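Local coordinates for protein Poly(A) RNA polymerase GLD2 (Rattus norvegicus, PDB 6LBK) that probably extends the 3' ends of selected cytoplasmic mRNAs with poly(A) tails, adding successive AMP units from ATP, and adds single nucleotides to some microRNAs, at residues A[75-80]-A[91-96]; A[110-115]-A[172-177]; A[130-135]-A[159-164]. The protein carries 1 engineered substitution. One frame throughout, in Å; residues are numbered along the deposited sequence.

Contact 1 of 3, residues A[75-80]-A[91-96]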
# COMPACT_ATOMS: atom_id res chain seq x y z
N LEU A 75 -7.71 -18.42 -5.01
CA LEU A 75 -8.59 -19.27 -5.81
C LEU A 75 -9.26 -18.46 -6.90
O LEU A 75 -9.40 -18.93 -8.05
CB LEU A 75 -9.66 -19.89 -4.91
CG LEU A 75 -9.12 -20.86 -3.89
CD1 LEU A 75 -10.23 -21.26 -2.91
CD2 LEU A 75 -8.57 -22.05 -4.66
N CYS A 76 -9.64 -17.22 -6.59
CA CYS A 76 -10.20 -16.36 -7.62
C CYS A 76 -9.15 -15.99 -8.68
O CYS A 76 -9.46 -15.96 -9.88
CB CYS A 76 -10.81 -15.13 -6.98
SG CYS A 76 -11.54 -14.06 -8.21
N ARG A 77 -7.91 -15.70 -8.25
CA ARG A 77 -6.83 -15.36 -9.18
C ARG A 77 -6.54 -16.51 -10.15
O ARG A 77 -6.43 -16.30 -11.36
CB ARG A 77 -5.55 -15.01 -8.42
CG ARG A 77 -4.43 -14.60 -9.35
CD ARG A 77 -3.05 -14.97 -8.87
NE ARG A 77 -2.90 -16.40 -8.66
CZ ARG A 77 -2.69 -17.27 -9.64
NH1 ARG A 77 -2.64 -16.83 -10.90
NH2 ARG A 77 -2.54 -18.56 -9.38
N ALA A 78 -6.39 -17.72 -9.62
CA ALA A 78 -6.13 -18.87 -10.48
C ALA A 78 -7.30 -19.15 -11.43
O ALA A 78 -7.07 -19.42 -12.62
CB ALA A 78 -5.83 -20.09 -9.62
N GLN A 79 -8.55 -19.07 -10.95
CA GLN A 79 -9.69 -19.32 -11.84
C GLN A 79 -9.75 -18.28 -12.94
O GLN A 79 -10.03 -18.59 -14.10
CB GLN A 79 -11.02 -19.36 -11.08
CG GLN A 79 -12.26 -19.40 -11.98
CD GLN A 79 -12.39 -20.72 -12.78
OE1 GLN A 79 -11.93 -21.78 -12.35
NE2 GLN A 79 -13.05 -20.65 -13.92
N LEU A 80 -9.50 -17.03 -12.60
CA LEU A 80 -9.56 -16.00 -13.62
C LEU A 80 -8.40 -16.12 -14.60
O LEU A 80 -8.57 -15.83 -15.78
CB LEU A 80 -9.62 -14.62 -12.97
CG LEU A 80 -10.99 -14.35 -12.35
CD1 LEU A 80 -11.09 -12.90 -11.91
CD2 LEU A 80 -12.13 -14.69 -13.33
N SER A 91 -0.76 -15.24 -21.36
CA SER A 91 -0.93 -14.28 -20.28
C SER A 91 -0.87 -14.97 -18.93
O SER A 91 -1.25 -16.14 -18.80
CB SER A 91 -2.26 -13.52 -20.40
OG SER A 91 -3.35 -14.37 -20.16
N ARG A 92 -0.38 -14.24 -17.93
CA ARG A 92 -0.40 -14.68 -16.54
C ARG A 92 -1.01 -13.61 -15.65
O ARG A 92 -0.84 -12.41 -15.89
CB ARG A 92 1.01 -15.03 -16.06
CG ARG A 92 1.04 -15.96 -14.87
CD ARG A 92 2.48 -16.25 -14.48
NE ARG A 92 3.22 -16.97 -15.53
CZ ARG A 92 4.08 -16.40 -16.38
NH1 ARG A 92 4.33 -15.10 -16.31
NH2 ARG A 92 4.69 -17.15 -17.29
N LEU A 93 -1.66 -14.04 -14.57
CA LEU A 93 -2.40 -13.16 -13.68
C LEU A 93 -1.76 -13.17 -12.30
O LEU A 93 -1.65 -14.23 -11.66
CB LEU A 93 -3.85 -13.64 -13.60
CG LEU A 93 -4.86 -12.68 -13.00
CD1 LEU A 93 -4.69 -11.40 -13.74
CD2 LEU A 93 -6.26 -13.25 -13.19
N PHE A 94 -1.35 -11.99 -11.82
CA PHE A 94 -0.60 -11.88 -10.57
C PHE A 94 -1.43 -11.18 -9.50
O PHE A 94 -1.98 -10.10 -9.74
CB PHE A 94 0.68 -11.09 -10.78
CG PHE A 94 1.74 -11.84 -11.48
CD1 PHE A 94 1.71 -12.01 -12.85
CD2 PHE A 94 2.80 -12.36 -10.77
CE1 PHE A 94 2.73 -12.70 -13.50
CE2 PHE A 94 3.82 -13.07 -11.40
CZ PHE A 94 3.79 -13.23 -12.77
N LEU A 95 -1.45 -11.76 -8.30
CA LEU A 95 -1.90 -10.98 -7.14
C LEU A 95 -0.83 -9.97 -6.79
O LEU A 95 0.36 -10.32 -6.77
CB LEU A 95 -2.19 -11.86 -5.94
CG LEU A 95 -3.67 -12.10 -5.64
CD1 LEU A 95 -3.87 -12.94 -4.39
CD2 LEU A 95 -4.40 -10.80 -5.51
N VAL A 96 -1.24 -8.73 -6.55
CA VAL A 96 -0.35 -7.62 -6.22
C VAL A 96 -0.98 -6.75 -5.13
O VAL A 96 -2.18 -6.86 -4.83
CB VAL A 96 -0.06 -6.77 -7.48
CG1 VAL A 96 0.70 -7.58 -8.50
CG2 VAL A 96 -1.37 -6.27 -8.09

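Contact 2 of 3, residues A[110-115]-A[172-177]. Engineered in segment 172-177: Ala175 (natural residue Asp).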
# COMPACT_ATOMS: atom_id res chain seq x y z
N GLY A 110 -8.77 -6.99 -3.60
CA GLY A 110 -7.76 -7.71 -4.34
C GLY A 110 -7.32 -6.85 -5.51
O GLY A 110 -8.13 -6.15 -6.10
N ASP A 111 -6.02 -6.89 -5.79
CA ASP A 111 -5.43 -6.23 -6.95
C ASP A 111 -4.78 -7.31 -7.80
O ASP A 111 -4.01 -8.13 -7.30
CB ASP A 111 -4.38 -5.19 -6.52
CG ASP A 111 -4.99 -3.95 -5.87
OD1 ASP A 111 -5.53 -3.07 -6.60
OD2 ASP A 111 -4.93 -3.85 -4.61
N LEU A 112 -5.08 -7.29 -9.10
CA LEU A 112 -4.61 -8.26 -10.05
C LEU A 112 -3.90 -7.52 -11.18
O LEU A 112 -4.35 -6.45 -11.63
CB LEU A 112 -5.78 -9.12 -10.62
CG LEU A 112 -6.62 -9.81 -9.56
CD1 LEU A 112 -7.99 -10.23 -10.10
CD2 LEU A 112 -5.88 -11.00 -9.04
N CYS A 113 -2.83 -8.12 -11.65
CA CYS A 113 -2.04 -7.55 -12.71
C CYS A 113 -1.94 -8.60 -13.81
O CYS A 113 -1.37 -9.68 -13.59
CB CYS A 113 -0.68 -7.15 -12.19
SG CYS A 113 0.31 -6.60 -13.48
N LEU A 114 -2.49 -8.28 -14.97
CA LEU A 114 -2.49 -9.21 -16.12
C LEU A 114 -1.26 -8.95 -16.96
O LEU A 114 -1.09 -7.84 -17.38
CB LEU A 114 -3.79 -9.01 -16.90
CG LEU A 114 -3.98 -9.90 -18.12
CD1 LEU A 114 -3.99 -11.35 -17.73
CD2 LEU A 114 -5.25 -9.54 -18.83
N VAL A 115 -0.43 -9.96 -17.13
CA VAL A 115 0.80 -9.83 -17.95
C VAL A 115 0.57 -10.52 -19.28
O VAL A 115 0.39 -11.73 -19.30
CB VAL A 115 1.99 -10.48 -17.23
CG1 VAL A 115 3.28 -9.99 -17.82
CG2 VAL A 115 1.93 -10.17 -15.76
N VAL A 172 -15.69 -10.81 -2.69
CA VAL A 172 -14.56 -9.89 -2.52
C VAL A 172 -14.45 -8.98 -3.75
O VAL A 172 -14.63 -9.42 -4.89
CB VAL A 172 -13.22 -10.63 -2.27
CG1 VAL A 172 -12.02 -9.78 -2.63
CG2 VAL A 172 -13.10 -11.03 -0.81
N GLU A 173 -14.15 -7.71 -3.49
CA GLU A 173 -13.93 -6.73 -4.55
C GLU A 173 -12.50 -6.79 -5.06
O GLU A 173 -11.55 -6.93 -4.29
CB GLU A 173 -14.24 -5.33 -4.02
CG GLU A 173 -14.33 -4.26 -5.09
CD GLU A 173 -15.72 -4.18 -5.72
OE1 GLU A 173 -15.86 -3.53 -6.78
OE2 GLU A 173 -16.67 -4.77 -5.14
N PHE A 174 -12.35 -6.70 -6.38
CA PHE A 174 -11.09 -6.83 -7.07
C PHE A 174 -10.92 -5.68 -8.05
O PHE A 174 -11.89 -5.13 -8.58
CB PHE A 174 -10.98 -8.15 -7.89
CG PHE A 174 -10.63 -9.35 -7.07
CD1 PHE A 174 -9.33 -9.56 -6.65
CD2 PHE A 174 -11.60 -10.27 -6.74
CE1 PHE A 174 -9.00 -10.68 -5.90
CE2 PHE A 174 -11.28 -11.39 -5.99
CZ PHE A 174 -9.97 -11.59 -5.56
N ALA A 175 -9.66 -5.37 -8.32
CA ALA A 175 -9.24 -4.39 -9.31
C ALA A 175 -8.17 -5.04 -10.17
O ALA A 175 -7.11 -5.42 -9.66
CB ALA A 175 -8.71 -3.13 -8.62
N LEU A 176 -8.43 -5.16 -11.46
CA LEU A 176 -7.52 -5.79 -12.40
C LEU A 176 -6.99 -4.74 -13.36
O LEU A 176 -7.78 -3.96 -13.91
CB LEU A 176 -8.23 -6.92 -13.16
CG LEU A 176 -7.39 -7.74 -14.14
CD1 LEU A 176 -7.93 -9.15 -14.18
CD2 LEU A 176 -7.43 -7.14 -15.53
N ASN A 177 -5.68 -4.70 -13.54
CA ASN A 177 -5.08 -3.84 -14.55
C ASN A 177 -4.29 -4.71 -15.51
O ASN A 177 -4.08 -5.90 -15.27
CB ASN A 177 -4.19 -2.75 -13.93
CG ASN A 177 -2.91 -3.30 -13.34
OD1 ASN A 177 -2.02 -3.76 -14.06
ND2 ASN A 177 -2.82 -3.25 -12.01

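Contact 3 of 3, residues A[130-135]-A[159-164]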
# COMPACT_ATOMS: atom_id res chain seq x y z
N GLU A 130 -2.27 -1.21 -26.55
CA GLU A 130 -2.48 -2.63 -26.28
C GLU A 130 -3.10 -2.84 -24.91
O GLU A 130 -4.01 -3.65 -24.75
CB GLU A 130 -1.16 -3.39 -26.41
CG GLU A 130 -1.33 -4.88 -26.68
CD GLU A 130 -2.03 -5.16 -28.00
OE1 GLU A 130 -1.46 -4.82 -29.06
OE2 GLU A 130 -3.16 -5.70 -27.99
N ALA A 131 -2.58 -2.14 -23.88
CA ALA A 131 -3.10 -2.31 -22.52
C ALA A 131 -4.60 -2.01 -22.45
O ALA A 131 -5.35 -2.74 -21.81
CB ALA A 131 -2.33 -1.43 -21.55
N ARG A 132 -5.05 -0.95 -23.12
CA ARG A 132 -6.48 -0.65 -23.12
C ARG A 132 -7.27 -1.65 -23.95
O ARG A 132 -8.37 -2.04 -23.55
CB ARG A 132 -6.80 0.79 -23.56
CG ARG A 132 -6.40 1.89 -22.57
CD ARG A 132 -7.25 3.16 -22.79
NE ARG A 132 -6.87 3.99 -23.93
CZ ARG A 132 -7.59 5.02 -24.37
NH1 ARG A 132 -8.74 5.32 -23.78
NH2 ARG A 132 -7.19 5.74 -25.41
N HIS A 133 -6.76 -2.06 -25.12
CA HIS A 133 -7.50 -3.04 -25.92
C HIS A 133 -7.69 -4.34 -25.13
O HIS A 133 -8.79 -4.91 -25.12
CB HIS A 133 -6.75 -3.38 -27.21
CG HIS A 133 -7.01 -2.44 -28.35
ND1 HIS A 133 -6.68 -2.75 -29.65
CD2 HIS A 133 -7.55 -1.20 -28.38
CE1 HIS A 133 -7.01 -1.75 -30.44
NE2 HIS A 133 -7.54 -0.79 -29.70
N ILE A 134 -6.65 -4.78 -24.44
CA ILE A 134 -6.75 -5.98 -23.62
C ILE A 134 -7.70 -5.78 -22.45
O ILE A 134 -8.49 -6.67 -22.13
CB ILE A 134 -5.36 -6.45 -23.17
CG1 ILE A 134 -4.49 -6.73 -24.39
CG2 ILE A 134 -5.48 -7.65 -22.25
CD1 ILE A 134 -3.03 -6.54 -24.08
N LEU A 135 -7.61 -4.64 -21.75
CA LEU A 135 -8.50 -4.46 -20.60
C LEU A 135 -9.95 -4.44 -21.03
O LEU A 135 -10.82 -5.02 -20.36
CB LEU A 135 -8.16 -3.18 -19.84
CG LEU A 135 -8.83 -3.13 -18.47
CD1 LEU A 135 -8.47 -4.33 -17.66
CD2 LEU A 135 -8.40 -1.89 -17.73
N LYS A 159 -5.23 6.92 -14.24
CA LYS A 159 -3.91 6.78 -14.85
C LYS A 159 -3.62 5.33 -15.19
O LYS A 159 -3.15 5.02 -16.29
CB LYS A 159 -2.84 7.34 -13.91
CG LYS A 159 -2.90 8.85 -13.75
CD LYS A 159 -2.05 9.29 -12.58
CE LYS A 159 -2.22 10.76 -12.30
NZ LYS A 159 -2.08 11.00 -10.84
N VAL A 160 -3.93 4.43 -14.27
CA VAL A 160 -3.89 3.00 -14.55
C VAL A 160 -5.32 2.55 -14.77
O VAL A 160 -6.09 2.41 -13.80
CB VAL A 160 -3.21 2.22 -13.41
CG1 VAL A 160 -3.07 0.75 -13.81
CG2 VAL A 160 -1.86 2.84 -13.04
N PRO A 161 -5.75 2.33 -16.02
CA PRO A 161 -7.14 1.91 -16.25
C PRO A 161 -7.36 0.59 -15.54
O PRO A 161 -6.47 -0.26 -15.47
CB PRO A 161 -7.23 1.76 -17.78
CG PRO A 161 -5.97 2.45 -18.31
CD PRO A 161 -4.95 2.26 -17.25
N ILE A 162 -8.56 0.42 -14.98
CA ILE A 162 -8.84 -0.74 -14.15
C ILE A 162 -10.18 -1.34 -14.54
O ILE A 162 -11.07 -0.64 -15.02
CB ILE A 162 -8.81 -0.32 -12.66
CG1 ILE A 162 -7.38 -0.30 -12.15
CG2 ILE A 162 -9.63 -1.24 -11.77
CD1 ILE A 162 -7.26 0.47 -10.89
N VAL A 163 -10.32 -2.65 -14.35
CA VAL A 163 -11.61 -3.32 -14.33
C VAL A 163 -11.88 -3.64 -12.87
O VAL A 163 -11.11 -4.36 -12.23
CB VAL A 163 -11.64 -4.60 -15.18
CG1 VAL A 163 -12.84 -5.44 -14.79
CG2 VAL A 163 -11.74 -4.28 -16.66
N LYS A 164 -12.96 -3.08 -12.33
CA LYS A 164 -13.37 -3.35 -10.97
C LYS A 164 -14.49 -4.37 -11.01
O LYS A 164 -15.40 -4.29 -11.84
CB LYS A 164 -13.86 -2.09 -10.27
CG LYS A 164 -12.79 -1.33 -9.54
CD LYS A 164 -13.39 -0.71 -8.30
CE LYS A 164 -12.33 0.02 -7.51
NZ LYS A 164 -12.95 0.91 -6.49

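Contact 1 of 3, residues A[75-80]-A[91-96]
With chi1 at -178°, Arg77 sends CG out from helix 67-85 toward Leu93, and bends at chi2 and chi3 then fold the rest of the chain alongside strand 91-96, bringing the guanidinium to the backbone oxygen of Leu93. Arg77 NH1 donates to Leu93 O across 2.9 Å, but the N-H...O angle of 139° shows a bent bond, and the oxygen sits at the guanidinium edge somewhat out of its plane. The methylene part also lies close: Arg77 CD is 3.2 Å from Leu93 O and 3.6 Å from Leu95 N, so the aliphatic stem covers the peptide as the charged end binds it. The Leu93 side chain runs the opposite way, back toward the helix, its CD2 3.6 Å from Arg77 O and also 3.6 Å from Leu80 CB. Glu74 forms a salt bridge with Arg77 NH2, which helps fix the rotation of the guanidinium, and Gln81 OE1 accepts a hydrogen bond from Leu93 N. Helix side chains thus satisfy both backbone polar groups of Leu93. The axes run nearly antiparallel, at 167° and 8.3 Å apart, a helix packed on an edge strand of the palm-domain sheet. Arg77 also touches Leu112 of strand 110-116, the antiparallel neighbour of strand 91-96; Leu80 packs on Leu146 and Tyr149, and Phe94, directed away from helix 67-85, meets Ile184 of helix 182-194.

Contact 2 of 3, residues A[110-115]-A[172-177]
Strands 110-115 and 172-177 pair in parallel, Gly110 beside Phe174 through Cys113 beside Asn177, with a signed crossing angle of -25° that records the twist of the sheet. Both are interior strands of the five-stranded sheet in the palm domain of a nucleotidyltransferase fold. Five backbone hydrogen bonds give the evidence for this register: Gly110 N to Glu173 O (2.9 Å), Ala175 N to Gly110 O (2.8 Å), Leu112 N to Ala175 O (2.8 Å), Asn177 N to Leu112 O and Leu114 N to Asn177 O. Each of Gly110 and Leu112 therefore both donates and accepts across the pair.

On one face, Phe174 comes obliquely against the backbone of Gly110, its CD1 3.4 Å from Gly110 CA. Leu112 comes to the same ring obliquely, with CD1 3.8 Å from Phe174 CD1, and its CB meets Leu176 CG at 4.1 Å. Phe165 of strand 162-167 adds a further ring beside Phe174. The other face carries Asp111, inferred by similarity to bind the catalytic magnesium together with Asp109. Asp111 OD1 lies 3.8 Å from CB of Ala175, an engineered residue that is Asp in the natural protein.

Further along this face, the first torsion of Asn177 (chi1 70°) sets CG between its backbone N and carbonyl carbon. Asn177 OD1 thereby lies 3.7 Å from Cys113 SG, and it accepts a hydrogen bond from Asn180 N.

Contact 3 of 3, residues A[130-135]-A[159-164]
Leu135 joins helix 128-144 to Pro161 and Val163, and its atoms can be followed outward one by one. Leu135 CB points from the helix toward the strand but is still 4.9 Å from Val163 CG2. The next atom makes the first real contact: with chi1 at -166° Leu135 CG projects across the gap, and lies 3.6 Å from Val163 CG2. There the side chain forks. Leu135 CD1 continues along Val163, 3.4 Å from its CG2, and the two side chains pass alongside, pointing opposite ways. Leu135 CD2 turns to the backbone where the loop passes into the strand, meeting Pro161 O at 3.4 Å, Ile162 N at 3.6 Å and the proline ring at CB, 3.8 Å away. One leucine thus spans the entry into strand 162-167, one methyl against a side chain and the other against a peptide unit.

One helical turn earlier, Arg132 adds a looser touch, its CG 4.3 Å from Pro161 CG. No hydrogen bond crosses between the two segments, which leaves van der Waals packing as the direct link. Leu155, Leu176 and Val178 also touch Leu135. Ile162 points away from the helix and touches Ala175, with its side chain about 6 Å from that of Asp111, a probable magnesium ligand. A helix packed against one face of a mixed sheet, with the probable metal-binding carboxylate of Asp111 on the other, is characteristic of the nucleotidyltransferase palm.

How the contacts relate
From the N terminus, contact 1 closes first, a short connection of ten residues that returns helix 67-85 onto strand 91-96. The chain then enters strand 110-116, opening the much longer loop that contact 2 closes at strand 172-178. Contact 3 falls wholly within that loop, between helix 128-144 and the start of strand 162-167; contact 1 precedes both, and none cross. The five-stranded sheet unites them: strand 91-96 pairs with strand 110-116 through Phe94 O and Cys113 N, while strand 172-178 pairs with strand 162-167 through Leu176 O and Val163 N. Contacts 1 and 3 do not touch, but each secures a helix to this palm sheet.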